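Local coordinates for armadillo repeat protein arm00016 (Synthetic construct, PDB 4D4E) that is a computationally designed armadillo repeat scaffold intended for modular recognition of peptides, at residues E153-A158 and E194-N199; S99-L104 and A118-I123; S183-L188 and A202-I207. All coordinates share one frame; numbering follows the deposited sequence.

Contact 1: E153-A158 and E194-N199; sequences EVIKNA and EEVIKN
Two long helices run side by side here, 153-158 against 194-199, their directions differing by 23° and their axes approaching to 9.0 Å. The apolar part of the interface is carried by Val196, whose two methyls divide the work. CG2, beside its own backbone N, presses on the main chain of the facing helix, 3.7 Å from Lys156 CA, while CG1 meets Ile155 CG2 obliquely at 4.1 Å. Beyond this segment Val196 also touches Glu152 and Val159 of the same facing helix, 152-166.

The charged part is a loose network. Lys156 starts anti to its backbone N, then bends at chi2 (69°) and again at chi4 (-86°), so that its chain lies alongside Glu195 and points the same way. Its CD packs on Glu195 CB at 3.6 Å. Lys156 NZ comes closest to Glu195 CG, at 3.2 Å, so the ammonium rides over the glutamate's methylenes and its pair with Glu195 OE1 stays long at 3.8 Å. Glu195 OE2 makes an equally long pair with Lys198, and the carboxylate lies loosely between two ammonium groups.

The amide of Asn199 crosses the lysine obliquely, ND2 lying 3.7 Å from Lys156 CE, a packing contact. An alanine in place of Lys156 would probably strip Glu195 CB and the Asn199 amide of this aliphatic cover, and lose the long ion pair with Glu195. Near-parallel stacking of successive long helices is characteristic of an armadillo superhelix; in natural armadillo proteins such helices line the peptide-binding groove, and probably do so in this design.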
loop_
_atom_site.group_PDB
_atom_site.type_symbol
_atom_site.label_atom_id
_atom_site.label_comp_id
_atom_site.label_asym_id
_atom_site.label_seq_id
_atom_site.Cartn_x
_atom_site.Cartn_y
_atom_site.Cartn_z
ATOM N N GLU A 153 8.751 -8.617 4.312
ATOM C CA GLU A 153 8.591 -7.192 4.082
ATOM C C GLU A 153 7.551 -6.892 2.957
ATOM O O GLU A 153 6.825 -5.893 3.048
ATOM C CB GLU A 153 9.947 -6.555 3.758
ATOM C CG GLU A 153 11.110 -7.125 4.555
ATOM C CD GLU A 153 12.387 -6.322 4.343
ATOM O OE1 GLU A 153 12.351 -5.080 4.556
ATOM O OE2 GLU A 153 13.424 -6.923 3.962
ATOM N N VAL A 154 7.463 -7.754 1.923
ATOM C CA VAL A 154 6.441 -7.581 0.889
ATOM C C VAL A 154 5.054 -7.903 1.481
ATOM O O VAL A 154 4.168 -7.083 1.405
ATOM C CB VAL A 154 6.720 -8.408 -0.364
ATOM C CG1 VAL A 154 5.554 -8.268 -1.319
ATOM C CG2 VAL A 154 8.047 -7.984 -1.026
ATOM N N ILE A 155 4.920 -9.058 2.144
ATOM C CA ILE A 155 3.695 -9.410 2.854
ATOM C C ILE A 155 3.253 -8.343 3.819
ATOM O O ILE A 155 2.152 -7.874 3.720
ATOM C CB ILE A 155 3.765 -10.803 3.514
ATOM C CG1 ILE A 155 3.873 -11.869 2.402
ATOM C CG2 ILE A 155 2.507 -11.067 4.342
ATOM C CD1 ILE A 155 4.024 -13.279 2.925
ATOM N N LYS A 156 4.146 -7.863 4.663
ATOM C CA LYS A 156 3.820 -6.778 5.577
ATOM C C LYS A 156 3.128 -5.574 4.857
ATOM O O LYS A 156 2.046 -5.120 5.274
ATOM C CB LYS A 156 5.110 -6.343 6.283
ATOM C CG LYS A 156 5.096 -4.986 6.970
ATOM C CD LYS A 156 4.207 -4.956 8.199
ATOM C CE LYS A 156 4.128 -3.545 8.793
ATOM N NZ LYS A 156 5.243 -3.253 9.738
ATOM N N ASN A 157 3.768 -5.040 3.814
ATOM C CA ASN A 157 3.228 -3.862 3.089
ATOM C C ASN A 157 1.900 -4.243 2.353
ATOM O O ASN A 157 0.963 -3.432 2.294
ATOM C CB ASN A 157 4.276 -3.388 2.070
ATOM C CG ASN A 157 5.491 -2.681 2.718
ATOM O OD1 ASN A 157 5.378 -2.062 3.756
ATOM N ND2 ASN A 157 6.618 -2.727 2.058
ATOM N N ALA A 158 1.829 -5.491 1.827
ATOM C CA ALA A 158 0.659 -5.965 1.100
ATOM C C ALA A 158 -0.545 -6.056 1.977
ATOM O O ALA A 158 -1.640 -5.732 1.493
ATOM C CB ALA A 158 0.872 -7.322 0.428
ATOM N N GLU A 194 4.316 -10.144 14.035
ATOM C CA GLU A 194 3.287 -9.391 14.780
ATOM C C GLU A 194 2.704 -8.204 13.970
ATOM O O GLU A 194 1.547 -7.776 14.175
ATOM C CB GLU A 194 3.833 -8.815 16.102
ATOM C CG GLU A 194 4.066 -9.841 17.205
ATOM C CD GLU A 194 4.488 -9.238 18.550
ATOM O OE1 GLU A 194 4.213 -8.029 18.786
ATOM O OE2 GLU A 194 5.094 -9.973 19.387
ATOM N N GLU A 195 3.544 -7.591 13.155
ATOM C CA GLU A 195 3.134 -6.473 12.324
ATOM C C GLU A 195 2.144 -6.971 11.309
ATOM O O GLU A 195 1.124 -6.341 11.098
ATOM C CB GLU A 195 4.345 -5.830 11.645
ATOM C CG GLU A 195 5.056 -4.829 12.513
ATOM C CD GLU A 195 4.098 -4.044 13.402
ATOM O OE1 GLU A 195 3.065 -3.583 12.865
ATOM O OE2 GLU A 195 4.383 -3.887 14.632
ATOM N N VAL A 196 2.454 -8.133 10.716
ATOM C CA VAL A 196 1.589 -8.772 9.762
ATOM C C VAL A 196 0.246 -9.157 10.398
ATOM O O VAL A 196 -0.789 -8.793 9.875
ATOM C CB VAL A 196 2.256 -9.944 9.037
ATOM C CG1 VAL A 196 1.219 -10.757 8.225
ATOM C CG2 VAL A 196 3.364 -9.425 8.137
ATOM N N ILE A 197 0.271 -9.908 11.502
ATOM C CA ILE A 197 -0.943 -10.197 12.252
ATOM C C ILE A 197 -1.818 -8.976 12.537
ATOM O O ILE A 197 -3.002 -9.041 12.296
ATOM C CB ILE A 197 -0.637 -10.908 13.619
ATOM C CG1 ILE A 197 -0.031 -12.315 13.370
ATOM C CG2 ILE A 197 -1.860 -10.856 14.550
ATOM C CD1 ILE A 197 0.784 -12.705 14.542
ATOM N N LYS A 198 -1.258 -7.888 13.041
ATOM C CA LYS A 198 -2.116 -6.733 13.409
ATOM C C LYS A 198 -2.803 -6.115 12.140
ATOM O O LYS A 198 -3.933 -5.680 12.200
ATOM C CB LYS A 198 -1.338 -5.649 14.190
ATOM C CG LYS A 198 -0.904 -6.100 15.569
ATOM C CD LYS A 198 -0.371 -4.954 16.377
ATOM C CE LYS A 198 0.941 -4.427 15.881
ATOM N NZ LYS A 198 1.393 -3.513 16.984
ATOM N N ASN A 199 -2.129 -6.112 11.001
ATOM C CA ASN A 199 -2.778 -5.545 9.785
ATOM C C ASN A 199 -3.876 -6.530 9.268
ATOM O O ASN A 199 -4.888 -6.087 8.773
ATOM C CB ASN A 199 -1.763 -5.305 8.670
ATOM C CG ASN A 199 -0.745 -4.194 8.989
ATOM O OD1 ASN A 199 -1.059 -3.252 9.693
ATOM N ND2 ASN A 199 0.481 -4.296 8.425
#

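Contact 2: S99-L104 and A118-I123; sequences SPLVKL and AAIANI
Leu101 is the one large bump on helix 98-103 that enters the opposing surface, and the hollow that receives it is built by Ala119, Ile120 and Ile123 of helix 110-124. Its CG is anti to the carbonyl carbon and its chain is extended, so the isopropyl fork is held out toward the other helix. Both prongs straddle the small side chain of Ala119: CD1 sits 3.9 Å from Ala119 CB, and CD2 is 4.1 Å from the same methyl. The floor of the hollow is low because alanine stops at CB, which lets the fork settle there.

The walls are the two isoleucines. Ile123 meets the leucine tip to tip, its CD1 lying 3.6 Å from Leu101 CD1, the tightest contact of the interface. Ile120 stands on another side and touches the base of the leucine, with its CG1 at 4.0 Å from Leu101 CB. Ile120 is a bump in its own right: extended (chi2 176°), it carries CD1 past the leucine stem to the backbone, 4.1 Å from Leu101 O and 4.3 Å from Val102 N. Thus each helix pushes one branched side chain into the relief of the other. The axes pass at 10.3 Å with an angle of 136° between their directions, an inclined, roughly antiparallel packing held by apolar contacts.

Further helices complete the surroundings. Ala119 and Leu104 also touch helix 68-81, where Asn122 ND2 is hydrogen-bonded to Ala79 O, and Ala121 packs on Ala161 of helix 152-166, from which Asn164 donates to Ala121 O. Helix 110-124 therefore lies between two long helices, with helix 98-103 packed across it.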
loop_
_atom_site.group_PDB
_atom_site.type_symbol
_atom_site.label_atom_id
_atom_site.label_comp_id
_atom_site.label_asym_id
_atom_site.label_seq_id
_atom_site.Cartn_x
_atom_site.Cartn_y
_atom_site.Cartn_z
ATOM N N SER A 99 -1.282 3.143 -12.564
ATOM C CA SER A 99 -0.970 2.016 -13.445
ATOM C C SER A 99 0.530 1.549 -13.424
ATOM O O SER A 99 0.804 0.349 -13.279
ATOM C CB SER A 99 -1.498 2.242 -14.867
ATOM O OG SER A 99 -2.881 1.889 -14.818
ATOM N N PRO A 100 1.481 2.476 -13.502
ATOM C CA PRO A 100 2.871 1.974 -13.379
ATOM C C PRO A 100 3.139 1.371 -12.019
ATOM O O PRO A 100 3.946 0.439 -11.957
ATOM C CB PRO A 100 3.739 3.227 -13.560
ATOM C CG PRO A 100 2.816 4.277 -14.088
ATOM C CD PRO A 100 1.429 3.938 -13.686
ATOM N N LEU A 101 2.505 1.880 -10.943
ATOM C CA LEU A 101 2.788 1.269 -9.618
ATOM C C LEU A 101 2.317 -0.184 -9.631
ATOM O O LEU A 101 3.011 -1.064 -9.185
ATOM C CB LEU A 101 2.133 2.013 -8.463
ATOM C CG LEU A 101 2.799 3.321 -8.115
ATOM C CD1 LEU A 101 1.977 4.007 -7.018
ATOM C CD2 LEU A 101 4.259 3.113 -7.696
ATOM N N VAL A 102 1.144 -0.420 -10.221
ATOM C CA VAL A 102 0.566 -1.783 -10.285
ATOM C C VAL A 102 1.393 -2.715 -11.155
ATOM O O VAL A 102 1.492 -3.908 -10.819
ATOM C CB VAL A 102 -0.837 -1.778 -10.931
ATOM C CG1 VAL A 102 -1.301 -3.189 -11.337
ATOM C CG2 VAL A 102 -1.803 -1.111 -10.023
ATOM N N LYS A 103 1.887 -2.200 -12.292
ATOM C CA LYS A 103 2.775 -2.963 -13.174
ATOM C C LYS A 103 4.001 -3.451 -12.360
ATOM O O LYS A 103 4.537 -4.540 -12.627
ATOM C CB LYS A 103 3.226 -2.113 -14.382
ATOM C CG LYS A 103 4.415 -2.617 -15.202
ATOM C CD LYS A 103 4.684 -1.784 -16.445
ATOM C CE LYS A 103 4.998 -0.312 -16.180
ATOM N NZ LYS A 103 5.916 -0.016 -15.026
ATOM N N LEU A 104 4.436 -2.647 -11.381
ATOM C CA LEU A 104 5.703 -2.960 -10.677
ATOM C C LEU A 104 5.550 -4.109 -9.693
ATOM O O LEU A 104 6.528 -4.649 -9.218
ATOM C CB LEU A 104 6.314 -1.711 -10.016
ATOM C CG LEU A 104 6.884 -0.784 -11.096
ATOM C CD1 LEU A 104 7.244 0.570 -10.514
ATOM C CD2 LEU A 104 8.071 -1.395 -11.869
ATOM N N ALA A 118 4.465 -0.490 -0.754
ATOM C CA ALA A 118 4.360 0.633 0.225
ATOM C C ALA A 118 3.638 1.871 -0.385
ATOM O O ALA A 118 2.738 2.521 0.272
ATOM C CB ALA A 118 5.732 1.029 0.816
ATOM N N ALA A 119 3.980 2.221 -1.630
ATOM C CA ALA A 119 3.332 3.383 -2.263
ATOM C C ALA A 119 1.828 3.198 -2.376
ATOM O O ALA A 119 1.070 4.097 -2.057
ATOM C CB ALA A 119 3.955 3.758 -3.645
ATOM N N ILE A 120 1.394 2.037 -2.827
ATOM C CA ILE A 120 -0.027 1.712 -2.977
ATOM C C ILE A 120 -0.812 1.606 -1.651
ATOM O O ILE A 120 -2.021 1.963 -1.564
ATOM C CB ILE A 120 -0.053 0.369 -3.734
ATOM C CG1 ILE A 120 0.326 0.612 -5.213
ATOM C CG2 ILE A 120 -1.432 -0.330 -3.563
ATOM C CD1 ILE A 120 0.415 -0.712 -5.991
ATOM N N ALA A 121 -0.124 1.114 -0.602
ATOM C CA ALA A 121 -0.655 1.176 0.774
ATOM C C ALA A 121 -0.920 2.616 1.186
ATOM O O ALA A 121 -1.987 2.912 1.766
ATOM C CB ALA A 121 0.220 0.449 1.814
ATOM N N ASN A 122 0.028 3.505 0.892
ATOM C CA ASN A 122 -0.147 4.904 1.253
ATOM C C ASN A 122 -1.291 5.565 0.522
ATOM O O ASN A 122 -2.110 6.337 1.124
ATOM C CB ASN A 122 1.152 5.668 1.094
ATOM C CG ASN A 122 2.192 5.237 2.110
ATOM O OD1 ASN A 122 1.861 4.544 3.065
ATOM N ND2 ASN A 122 3.422 5.661 1.934
ATOM N N ILE A 123 -1.326 5.316 -0.784
ATOM C CA ILE A 123 -2.421 5.806 -1.584
ATOM C C ILE A 123 -3.759 5.269 -1.074
ATOM O O ILE A 123 -4.703 6.048 -0.927
ATOM C CB ILE A 123 -2.277 5.433 -3.049
ATOM C CG1 ILE A 123 -1.029 6.113 -3.622
ATOM C CG2 ILE A 123 -3.520 5.955 -3.780
ATOM C CD1 ILE A 123 -0.513 5.479 -4.897
#

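Contact 3: S183-L188 and A202-I207; sequences SPLVKL and AAIANI
Leu185 approaches helix 194-208 with its fork turned over the methyl of Ala203, and its CD2 is the leading atom, 3.8 Å from Ala203 CB. The same CD2 then meets Ile207 CD1 at 4.0 Å, the two side chains crossing obliquely rather than end to end. The leucine holds an unusual shape, with chi1 at -111° and chi2 at 12°; the second torsion is almost eclipsed, which suggests some strain in the conformer as modelled.

Ile204 reaches across to the backbone of the short helix. Its CG1 is anti to the carbonyl carbon and the chain is extended, so CD1 comes within 4.0 Å of Leu185 O. Inclined packing of a short helix on the long one that follows, with a leucine set over an alanine and flanked by isoleucines, belongs to the hydrophobic core of this armadillo fold.

Val186 is turned across the same isoleucine: the two lie at about a right angle, and Val186 CG2 touches Ile204 CD1 at 4.1 Å. Around them, helix 212-221 supplies Ala221 against Val186 and Leu218 against both isoleucines, while Val159 and Ile162 of helix 152-166 cover Leu185.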
loop_
_atom_site.group_PDB
_atom_site.type_symbol
_atom_site.label_atom_id
_atom_site.label_comp_id
_atom_site.label_asym_id
_atom_site.label_seq_id
_atom_site.Cartn_x
_atom_site.Cartn_y
_atom_site.Cartn_z
ATOM N N SER A 183 -9.379 -15.733 2.498
ATOM C CA SER A 183 -8.601 -16.875 3.005
ATOM C C SER A 183 -7.101 -16.529 3.194
ATOM O O SER A 183 -6.477 -16.953 4.193
ATOM C CB SER A 183 -8.811 -18.113 2.131
ATOM O OG SER A 183 -7.703 -18.371 1.292
ATOM N N PRO A 184 -6.513 -15.754 2.244
ATOM C CA PRO A 184 -5.171 -15.291 2.543
ATOM C C PRO A 184 -5.074 -14.402 3.791
ATOM O O PRO A 184 -4.072 -14.441 4.495
ATOM C CB PRO A 184 -4.770 -14.530 1.271
ATOM C CG PRO A 184 -5.543 -15.199 0.177
ATOM C CD PRO A 184 -6.833 -15.633 0.793
ATOM N N LEU A 185 -6.109 -13.617 4.075
ATOM C CA LEU A 185 -6.094 -12.741 5.252
ATOM C C LEU A 185 -6.200 -13.574 6.542
ATOM O O LEU A 185 -5.575 -13.215 7.565
ATOM C CB LEU A 185 -7.235 -11.734 5.179
ATOM C CG LEU A 185 -7.069 -10.229 4.962
ATOM C CD1 LEU A 185 -5.700 -9.639 4.534
ATOM C CD2 LEU A 185 -8.272 -9.586 4.223
ATOM N N VAL A 186 -6.986 -14.661 6.486
ATOM C CA VAL A 186 -7.201 -15.562 7.623
ATOM C C VAL A 186 -5.919 -16.360 7.958
ATOM O O VAL A 186 -5.539 -16.525 9.121
ATOM C CB VAL A 186 -8.441 -16.465 7.388
ATOM C CG1 VAL A 186 -8.448 -17.628 8.329
ATOM C CG2 VAL A 186 -9.722 -15.687 7.630
ATOM N N LYS A 187 -5.223 -16.788 6.916
ATOM C CA LYS A 187 -3.893 -17.398 7.006
ATOM C C LYS A 187 -2.834 -16.453 7.690
ATOM O O LYS A 187 -2.132 -16.854 8.603
ATOM C CB LYS A 187 -3.545 -17.789 5.558
ATOM C CG LYS A 187 -2.316 -18.631 5.278
ATOM C CD LYS A 187 -1.079 -17.755 5.258
ATOM C CE LYS A 187 -0.170 -18.041 4.068
ATOM N NZ LYS A 187 0.820 -19.095 4.380
ATOM N N LEU A 188 -2.809 -15.180 7.291
ATOM C CA LEU A 188 -1.926 -14.163 7.840
ATOM C C LEU A 188 -2.167 -13.883 9.326
ATOM O O LEU A 188 -1.333 -13.244 9.965
ATOM C CB LEU A 188 -2.089 -12.854 7.058
ATOM C CG LEU A 188 -1.177 -12.647 5.845
ATOM C CD1 LEU A 188 -0.379 -13.889 5.485
ATOM C CD2 LEU A 188 -1.945 -12.092 4.640
ATOM N N ALA A 202 -6.768 -6.035 11.450
ATOM C CA ALA A 202 -7.457 -4.763 11.118
ATOM C C ALA A 202 -8.365 -4.945 9.873
ATOM O O ALA A 202 -9.530 -4.552 9.867
ATOM C CB ALA A 202 -6.439 -3.672 10.843
ATOM N N ALA A 203 -7.815 -5.575 8.841
ATOM C CA ALA A 203 -8.555 -5.803 7.589
ATOM C C ALA A 203 -9.876 -6.500 7.881
ATOM O O ALA A 203 -10.920 -6.056 7.478
ATOM C CB ALA A 203 -7.721 -6.679 6.674
ATOM N N ILE A 204 -9.775 -7.592 8.635
ATOM C CA ILE A 204 -10.849 -8.440 8.997
ATOM C C ILE A 204 -11.852 -7.723 9.900
ATOM O O ILE A 204 -13.048 -7.811 9.655
ATOM C CB ILE A 204 -10.291 -9.745 9.583
ATOM C CG1 ILE A 204 -9.650 -10.535 8.464
ATOM C CG2 ILE A 204 -11.387 -10.555 10.321
ATOM C CD1 ILE A 204 -9.131 -11.867 8.925
ATOM N N ALA A 205 -11.386 -6.971 10.884
ATOM C CA ALA A 205 -12.307 -6.094 11.631
ATOM C C ALA A 205 -13.103 -5.074 10.736
ATOM O O ALA A 205 -14.286 -4.819 10.965
ATOM C CB ALA A 205 -11.549 -5.370 12.727
ATOM N N ASN A 206 -12.448 -4.504 9.729
ATOM C CA ASN A 206 -13.142 -3.613 8.753
ATOM C C ASN A 206 -14.259 -4.288 7.952
ATOM O O ASN A 206 -15.329 -3.712 7.766
ATOM C CB ASN A 206 -12.154 -2.947 7.776
ATOM C CG ASN A 206 -11.247 -1.961 8.445
ATOM O OD1 ASN A 206 -11.703 -1.174 9.265
ATOM N ND2 ASN A 206 -9.938 -1.957 8.073
ATOM N N ILE A 207 -13.971 -5.491 7.461
ATOM C CA ILE A 207 -14.883 -6.311 6.670
ATOM C C ILE A 207 -16.070 -6.787 7.518
ATOM O O ILE A 207 -17.247 -6.846 7.039
ATOM C CB ILE A 207 -14.087 -7.492 6.004
ATOM C CG1 ILE A 207 -12.993 -6.913 5.079
ATOM C CG2 ILE A 207 -15.016 -8.398 5.200
ATOM C CD1 ILE A 207 -11.930 -7.887 4.582
#

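In the fold
Contact 2 comes first along the chain and closes before the others open; contacts 1 and 3 interleave, both using helix 194-208. Contacts 2 and 3 join segments of identical sequence, each a short helix on the long helix that follows, yet their centres lie 21 Å apart and they do not touch. Contact 1 bridges them, with its centre about 16 Å from that of contact 2 and 11 Å from that of contact 3. Through Asn157 it packs on Ala118 and Ala121, and through Ile155, Val196 and Ile197 on Leu188. The pattern is that of a repeat protein: local cores recur along a solenoid, and lateral stacking of long helices joins them into one continuous scaffold.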